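Local coordinates for Lmo0547 protein (Listeria monocytogenes, PDB 4R9N), which probably acts as a SorC-family transcriptional regulator that binds DNA and responds to a carbohydrate effector through a putative sugar-binding domain, at residues G165-S169 against E170-E174; E173-Y177 against K178-G182. All coordinates share one frame; numbering follows the deposited sequence. Where two conformers were deposited one is given.

Contact 1. Residues G165-S169 against E170-E174; sequences GYINS and EDIEE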
ATOM      1  N   GLY A 165      -7.849  10.108  13.269  1.00 51.45           N
ATOM      2  CA  GLY A 165      -7.169  10.194  14.557  1.00 54.25           C
ATOM      3  C   GLY A 165      -5.989   9.247  14.762  1.00 51.01           C
ATOM      4  O   GLY A 165      -5.530   9.047  15.903  1.00 51.81           O
ATOM      5  N   TYR A 166      -5.464   8.691  13.662  1.00 47.62           N
ATOM      6  CA  TYR A 166      -4.257   7.883  13.722  1.00 41.43           C
ATOM      7  C   TYR A 166      -3.007   8.694  14.112  1.00 38.53           C
ATOM      8  O   TYR A 166      -2.211   8.220  14.866  1.00 36.61           O
ATOM      9  CB  TYR A 166      -4.022   7.257  12.353  1.00 40.99           C
ATOM     10  CG  TYR A 166      -2.902   6.263  12.327  1.00 37.36           C
ATOM     11  CD1 TYR A 166      -2.936   5.144  13.150  1.00 36.84           C
ATOM     12  CD2 TYR A 166      -1.817   6.428  11.467  1.00 37.97           C
ATOM     13  CE1 TYR A 166      -1.919   4.199  13.087  1.00 39.60           C
ATOM     14  CE2 TYR A 166      -0.783   5.484  11.391  1.00 33.62           C
ATOM     15  CZ  TYR A 166      -0.826   4.386  12.227  1.00 34.32           C
ATOM     16  OH  TYR A 166       0.149   3.429  12.259  1.00 34.07           O
ATOM     17  N   ILE A 167      -2.847   9.875  13.504  1.00 37.07           N
ATOM     18  CA  ILE A 167      -1.776  10.825  13.813  1.00 35.87           C
ATOM     19  C   ILE A 167      -2.453  12.155  14.079  1.00 37.32           C
ATOM     20  O   ILE A 167      -3.516  12.440  13.537  1.00 38.65           O
ATOM     21  CB  ILE A 167      -0.760  10.981  12.635  1.00 36.59           C
ATOM     22  CG1 ILE A 167      -1.443  11.404  11.333  1.00 37.30           C
ATOM     23  CG2 ILE A 167      -0.043   9.679  12.379  1.00 36.82           C
ATOM     24  CD1 ILE A 167      -0.486  11.765  10.205  1.00 37.35           C
ATOM     25  N   ASN A 168      -1.849  12.984  14.913  1.00 33.86           N
ATOM     26  CA  ASN A 168      -2.401  14.267  15.199  1.00 32.82           C
ATOM     27  C   ASN A 168      -1.509  15.383  14.658  1.00 32.80           C
ATOM     28  O   ASN A 168      -0.506  15.113  14.001  1.00 30.47           O
ATOM     29  CB  ASN A 168      -2.591  14.376  16.713  1.00 35.86           C
ATOM     30  CG  ASN A 168      -1.286  14.222  17.476  1.00 37.24           C
ATOM     31  OD1 ASN A 168      -0.225  14.613  16.986  1.00 36.10           O
ATOM     32  ND2 ASN A 168      -1.355  13.658  18.688  1.00 39.54           N
ATOM     33  N   SER A 169      -1.885  16.632  14.907  1.00 32.00           N
ATOM     34  CA  SER A 169      -1.154  17.764  14.333  1.00 34.74           C
ATOM     35  C   SER A 169       0.301  17.846  14.832  1.00 34.23           C
ATOM     36  O   SER A 169       1.187  18.341  14.117  1.00 32.84           O
ATOM     37  CB  SER A 169      -1.892  19.082  14.591  1.00 37.89           C
ATOM     38  OG  SER A 169      -2.279  19.163  15.939  1.00 42.39           O
ATOM     39  N   GLU A 170       0.555  17.376  16.049  1.00 33.13           N
ATOM     40  CA  GLU A 170       1.928  17.393  16.566  1.00 33.07           C
ATOM     41  C   GLU A 170       2.762  16.351  15.856  1.00 29.28           C
ATOM     42  O   GLU A 170       3.918  16.607  15.543  1.00 26.44           O
ATOM     43  CB  GLU A 170       1.976  17.140  18.095  1.00 34.58           C
ATOM     44  CG  GLU A 170       1.534  18.345  18.899  1.00 39.65           C
ATOM     45  CD  GLU A 170       0.034  18.613  18.828  1.00 42.14           C
ATOM     46  OE1 GLU A 170      -0.761  17.640  18.539  1.00 45.81           O
ATOM     47  OE2 GLU A 170      -0.348  19.794  19.060  1.00 44.21           O
ATOM     48  N   ASP A 171       2.178  15.178  15.595  1.00 28.42           N
ATOM     49  CA  ASP A 171       2.845  14.161  14.769  1.00 27.88           C
ATOM     50  C   ASP A 171       3.091  14.740  13.376  1.00 28.20           C
ATOM     51  O   ASP A 171       4.138  14.530  12.830  1.00 25.07           O
ATOM     52  CB  ASP A 171       2.030  12.870  14.606  1.00 28.49           C
ATOM     53  CG  ASP A 171       1.747  12.160  15.912  1.00 32.04           C
ATOM     54  OD1 ASP A 171       2.659  12.056  16.806  1.00 28.96           O
ATOM     55  OD2 ASP A 171       0.589  11.679  16.019  1.00 30.43           O
ATOM     56  N   ILE A 172       2.150  15.526  12.820  1.00 28.38           N
ATOM     57  CA  ILE A 172       2.395  16.121  11.488  1.00 30.63           C
ATOM     58  C   ILE A 172       3.580  17.105  11.511  1.00 29.53           C
ATOM     59  O   ILE A 172       4.416  17.124  10.599  1.00 29.49           O
ATOM     60  CB  ILE A 172       1.111  16.713  10.875  1.00 33.23           C
ATOM     61  CG1 ILE A 172       0.122  15.560  10.618  1.00 32.97           C
ATOM     62  CG2 ILE A 172       1.465  17.572   9.647  1.00 34.54           C
ATOM     63  CD1 ILE A 172      -1.303  15.950  10.300  1.00 36.32           C
ATOM     64  N   GLU A 173       3.677  17.908  12.554  1.00 29.39           N
ATOM     65  CA  GLU A 173       4.784  18.825  12.606  0.70 31.13           C
ATOM     66  C   GLU A 173       6.125  18.112  12.791  1.00 28.08           C
ATOM     67  O   GLU A 173       7.100  18.504  12.209  1.00 27.59           O
ATOM     68  CB  GLU A 173       4.516  19.961  13.562  0.70 33.65           C
ATOM     69  CG  GLU A 173       3.421  20.872  12.989  0.70 38.77           C
ATOM     70  CD  GLU A 173       3.556  21.129  11.467  0.70 41.78           C
ATOM     71  OE1 GLU A 173       4.701  21.202  10.963  0.70 45.94           O
ATOM     72  OE2 GLU A 173       2.532  21.252  10.752  0.70 44.88           O
ATOM     73  N   GLU A 174       6.139  17.017  13.502  1.00 27.84           N
ATOM     74  CA  GLU A 174       7.347  16.189  13.601  1.00 27.09           C
ATOM     75  C   GLU A 174       7.761  15.670  12.223  1.00 24.76           C
ATOM     76  O   GLU A 174       8.936  15.793  11.815  1.00 24.19           O
ATOM     77  CB  GLU A 174       7.130  15.089  14.668  1.00 26.87           C
ATOM     78  CG  GLU A 174       8.060  13.895  14.627  1.00 29.13           C
ATOM     79  CD  GLU A 174       9.508  14.175  14.985  1.00 34.39           C
ATOM     80  OE1 GLU A 174       9.871  15.339  15.257  1.00 38.04           O
ATOM     81  OE2 GLU A 174      10.296  13.182  14.954  1.00 37.08           O
TER
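Asn168 and Asp171 lock the start of helix 169-177 in a capping box: each side chain takes the backbone N-H of the other residue. Asn168 is the N-cap. With chi1 at 60° its CG sits between its own backbone N and carbonyl carbon, which swings the amide oxygen over the first turn of the helix. There OD1 accepts from Asp171 N at 2.8 Å, and the donor lies almost on the line of the C=O bond. The return bond runs from Asn168 N to Asp171 OD2, 3.0 Å long and nearly straight (165° at the hydrogen); it reaches that oxygen on the anti side, somewhat out of the carboxylate plane. Amide and carboxylate planes end up only 10° apart, although the two side chains cross at about a right angle. Glu170 behaves differently: its carboxylate is turned steeply against the Asn168 amide, and its OE1 takes a weak bond from Ser169 OG at 3.4 Å. Behind the cap the regular helix pattern begins, with Ile172 N on Asn168 O at 2.9 Å and Glu173 N on Ser169 O. The buried flank is apolar. Ile167 CD1 rests against Ile172 CG1 at 3.9 Å, these two side chains also crossing at about a right angle, and Met161 and Ile200 extend this patch. Just upstream, Gly165, with positive phi, closes helix 160-163 in a Schellman motif. One box therefore satisfies two backbone N-H groups, and the carboxylates of Glu170 and Asp171 at the N-terminal end would probably interact favourably with the helix dipole.

Contact 2. Residues E173-Y177 against K178-G182; sequences EELRY and KDVVG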
ATOM      1  N   GLU A 173       3.677  17.908  12.554  1.00 29.39           N
ATOM      2  CA  GLU A 173       4.784  18.825  12.606  0.70 31.13           C
ATOM      3  C   GLU A 173       6.125  18.112  12.791  1.00 28.08           C
ATOM      4  O   GLU A 173       7.100  18.504  12.209  1.00 27.59           O
ATOM      5  CB  GLU A 173       4.516  19.961  13.562  0.70 33.65           C
ATOM      6  CG  GLU A 173       3.421  20.872  12.989  0.70 38.77           C
ATOM      7  CD  GLU A 173       3.556  21.129  11.467  0.70 41.78           C
ATOM      8  OE1 GLU A 173       4.701  21.202  10.963  0.70 45.94           O
ATOM      9  OE2 GLU A 173       2.532  21.252  10.752  0.70 44.88           O
ATOM     10  N   GLU A 174       6.139  17.017  13.502  1.00 27.84           N
ATOM     11  CA  GLU A 174       7.347  16.189  13.601  1.00 27.09           C
ATOM     12  C   GLU A 174       7.761  15.670  12.223  1.00 24.76           C
ATOM     13  O   GLU A 174       8.936  15.793  11.815  1.00 24.19           O
ATOM     14  CB  GLU A 174       7.130  15.089  14.668  1.00 26.87           C
ATOM     15  CG  GLU A 174       8.060  13.895  14.627  1.00 29.13           C
ATOM     16  CD  GLU A 174       9.508  14.175  14.985  1.00 34.39           C
ATOM     17  OE1 GLU A 174       9.871  15.339  15.257  1.00 38.04           O
ATOM     18  OE2 GLU A 174      10.296  13.182  14.954  1.00 37.08           O
ATOM     19  N   LEU A 175       6.793  15.158  11.468  1.00 23.52           N
ATOM     20  CA  LEU A 175       7.052  14.634  10.133  1.00 23.52           C
ATOM     21  C   LEU A 175       7.578  15.693   9.205  1.00 23.71           C
ATOM     22  O   LEU A 175       8.553  15.437   8.526  1.00 23.73           O
ATOM     23  CB  LEU A 175       5.769  13.955   9.585  1.00 22.76           C
ATOM     24  CG  LEU A 175       5.268  12.758  10.417  1.00 23.47           C
ATOM     25  CD1 LEU A 175       4.003  12.163   9.835  1.00 24.67           C
ATOM     26  CD2 LEU A 175       6.283  11.629  10.441  1.00 22.40           C
ATOM     27  N   ARG A 176       6.983  16.907   9.211  1.00 25.88           N
ATOM     28  CA  ARG A 176       7.479  18.023   8.421  0.60 27.53           C
ATOM     29  C   ARG A 176       8.902  18.381   8.805  1.00 28.08           C
ATOM     30  O   ARG A 176       9.764  18.562   7.957  1.00 27.40           O
ATOM     31  CB  ARG A 176       6.587  19.288   8.599  0.60 31.38           C
ATOM     32  CG  ARG A 176       6.311  20.040   7.296  0.60 34.36           C
ATOM     33  CD  ARG A 176       5.205  21.096   7.408  0.60 36.93           C
ATOM     34  NE  ARG A 176       4.183  20.920   6.349  0.60 38.31           N
ATOM     35  CZ  ARG A 176       2.885  20.629   6.543  0.60 39.22           C
ATOM     36  NH1 ARG A 176       2.375  20.485   7.768  0.60 37.32           N
ATOM     37  NH2 ARG A 176       2.070  20.491   5.481  0.60 39.78           N
ATOM     38  N   TYR A 177       9.126  18.524  10.103  1.00 28.72           N
ATOM     39  CA  TYR A 177      10.425  18.885  10.596  1.00 31.35           C
ATOM     40  C   TYR A 177      11.472  17.877  10.147  1.00 29.15           C
ATOM     41  O   TYR A 177      12.619  18.250   9.896  1.00 30.18           O
ATOM     42  CB  TYR A 177      10.371  18.959  12.130  1.00 32.81           C
ATOM     43  CG  TYR A 177      11.691  19.338  12.774  1.00 36.83           C
ATOM     44  CD1 TYR A 177      12.268  20.583  12.522  1.00 38.87           C
ATOM     45  CD2 TYR A 177      12.355  18.462  13.636  1.00 39.63           C
ATOM     46  CE1 TYR A 177      13.463  20.938  13.098  1.00 40.40           C
ATOM     47  CE2 TYR A 177      13.548  18.831  14.252  1.00 41.16           C
ATOM     48  CZ  TYR A 177      14.096  20.061  13.958  1.00 41.52           C
ATOM     49  OH  TYR A 177      15.286  20.453  14.530  1.00 45.60           O
ATOM     50  N   LYS A 178      11.056  16.621  10.044  1.00 27.25           N
ATOM     51  CA  LYS A 178      11.939  15.520   9.599  1.00 26.51           C
ATOM     52  C   LYS A 178      11.955  15.313   8.074  1.00 25.54           C
ATOM     53  O   LYS A 178      12.470  14.317   7.580  1.00 26.24           O
ATOM     54  CB  LYS A 178      11.559  14.257  10.324  1.00 25.66           C
ATOM     55  CG  LYS A 178      11.834  14.225  11.835  1.00 28.51           C
ATOM     56  CD  LYS A 178      13.302  14.079  12.157  1.00 29.44           C
ATOM     57  CE  LYS A 178      13.567  14.160  13.665  1.00 28.43           C
ATOM     58  NZ  LYS A 178      13.092  12.995  14.509  1.00 27.86           N
ATOM     59  N   ASP A 179      11.366  16.237   7.350  1.00 26.32           N
ATOM     60  CA  ASP A 179      11.387  16.247   5.875  1.00 28.27           C
ATOM     61  C   ASP A 179      10.736  15.032   5.257  1.00 24.30           C
ATOM     62  O   ASP A 179      11.115  14.528   4.173  1.00 24.13           O
ATOM     63  CB  ASP A 179      12.809  16.469   5.329  1.00 30.18           C
ATOM     64  CG  ASP A 179      13.441  17.740   5.867  1.00 35.24           C
ATOM     65  OD1 ASP A 179      12.779  18.813   5.819  1.00 35.07           O
ATOM     66  OD2 ASP A 179      14.591  17.648   6.351  1.00 38.57           O
ATOM     67  N   VAL A 180       9.727  14.528   5.938  1.00 22.70           N
ATOM     68  CA  VAL A 180       8.903  13.443   5.384  1.00 20.95           C
ATOM     69  C   VAL A 180       8.090  13.890   4.172  1.00 21.66           C
ATOM     70  O   VAL A 180       7.533  14.988   4.164  1.00 24.35           O
ATOM     71  CB  VAL A 180       7.981  12.917   6.521  1.00 21.22           C
ATOM     72  CG1 VAL A 180       6.813  12.121   5.975  1.00 22.07           C
ATOM     73  CG2 VAL A 180       8.780  12.072   7.460  1.00 20.99           C
ATOM     74  N   VAL A 181       8.078  13.070   3.125  1.00 21.47           N
ATOM     75  CA  VAL A 181       7.285  13.348   1.929  1.00 22.65           C
ATOM     76  C   VAL A 181       6.149  12.382   1.663  1.00 22.41           C
ATOM     77  O   VAL A 181       5.251  12.693   0.905  1.00 23.88           O
ATOM     78  CB  VAL A 181       8.154  13.450   0.668  1.00 23.27           C
ATOM     79  CG1 VAL A 181       9.190  14.528   0.868  1.00 24.69           C
ATOM     80  CG2 VAL A 181       8.781  12.125   0.295  1.00 24.33           C
ATOM     81  N   GLY A 182       6.175  11.194   2.269  1.00 21.19           N
ATOM     82  CA  GLY A 182       5.075  10.253   2.038  1.00 21.41           C
ATOM     83  C   GLY A 182       5.058   9.119   3.033  1.00 19.98           C
ATOM     84  O   GLY A 182       5.925   9.006   3.925  1.00 19.57           O
TER
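The Glu174 carboxylate receives Lys178 NZ in a salt bridge on the syn side of OE2, 18° out of its plane, and the Tyr177 ring has Lys178 N obliquely beside it, the ring's CG 3.9 Å from that nitrogen. These groups ride on the last turn of helix 169-177, which ends in a Schellman motif with Asp179, at positive phi, as the C-prime residue. In the conformers given, one of the deposited choices for each residue, the Arg176 guanidinium meets the Glu173 carboxylate at its edge and in plane, through a weak bond from NH1 to OE2. Val180 N reaches back to Leu175 O at 3.0 Å, while Asp179 N bonds to Arg176 O from well above the carbonyl plane, 65° out of it, so no lone pair points at the donor. One residue earlier, Lys178 N still makes the helical bond to Glu174 O. Bends at chi2 and chi4 curl the Lys178 side chain back alongside that of Glu174, and its CG passes 3.3 Å from Glu174 O. Glu174 OE2 has a second partner in Thr198, and NZ a further acceptor in Lys197 O, tying the helix end to that neighbouring segment. On the buried side Val180 sits against Leu175, the two side chains crossing obliquely with CD2 of the leucine 3.9 Å from CG2 of the valine; Pro155 and Phe188 touch both. Beyond it, Val181 and Gly182 form a classic beta bulge opposite Phe189. The Lys178-Glu174 salt bridge is short, with NZ 2.8 Å from OE2.

Contacts 1 and 2 are the two ends of one short helix, 169-177, their centres about 10 Å apart. Contact 1 comes first along the chain and brings the chain in from helix 160-163; contact 2 follows directly, sharing Glu173 and Glu174, and hands the chain on to strand 180-184, which pairs with 187-190 in a small antiparallel sheet. Both lie on the same side of the chain's centre, their own centres about 20 and 19 Å from it. Helix 169-177 and that two-stranded sheet belong to an excursion between strands 147-151 and 217-221, neighbours in the seven-stranded parallel sheet, so the helix links helix 160-163 to the small sheet at the periphery of the putative sugar-binding domain.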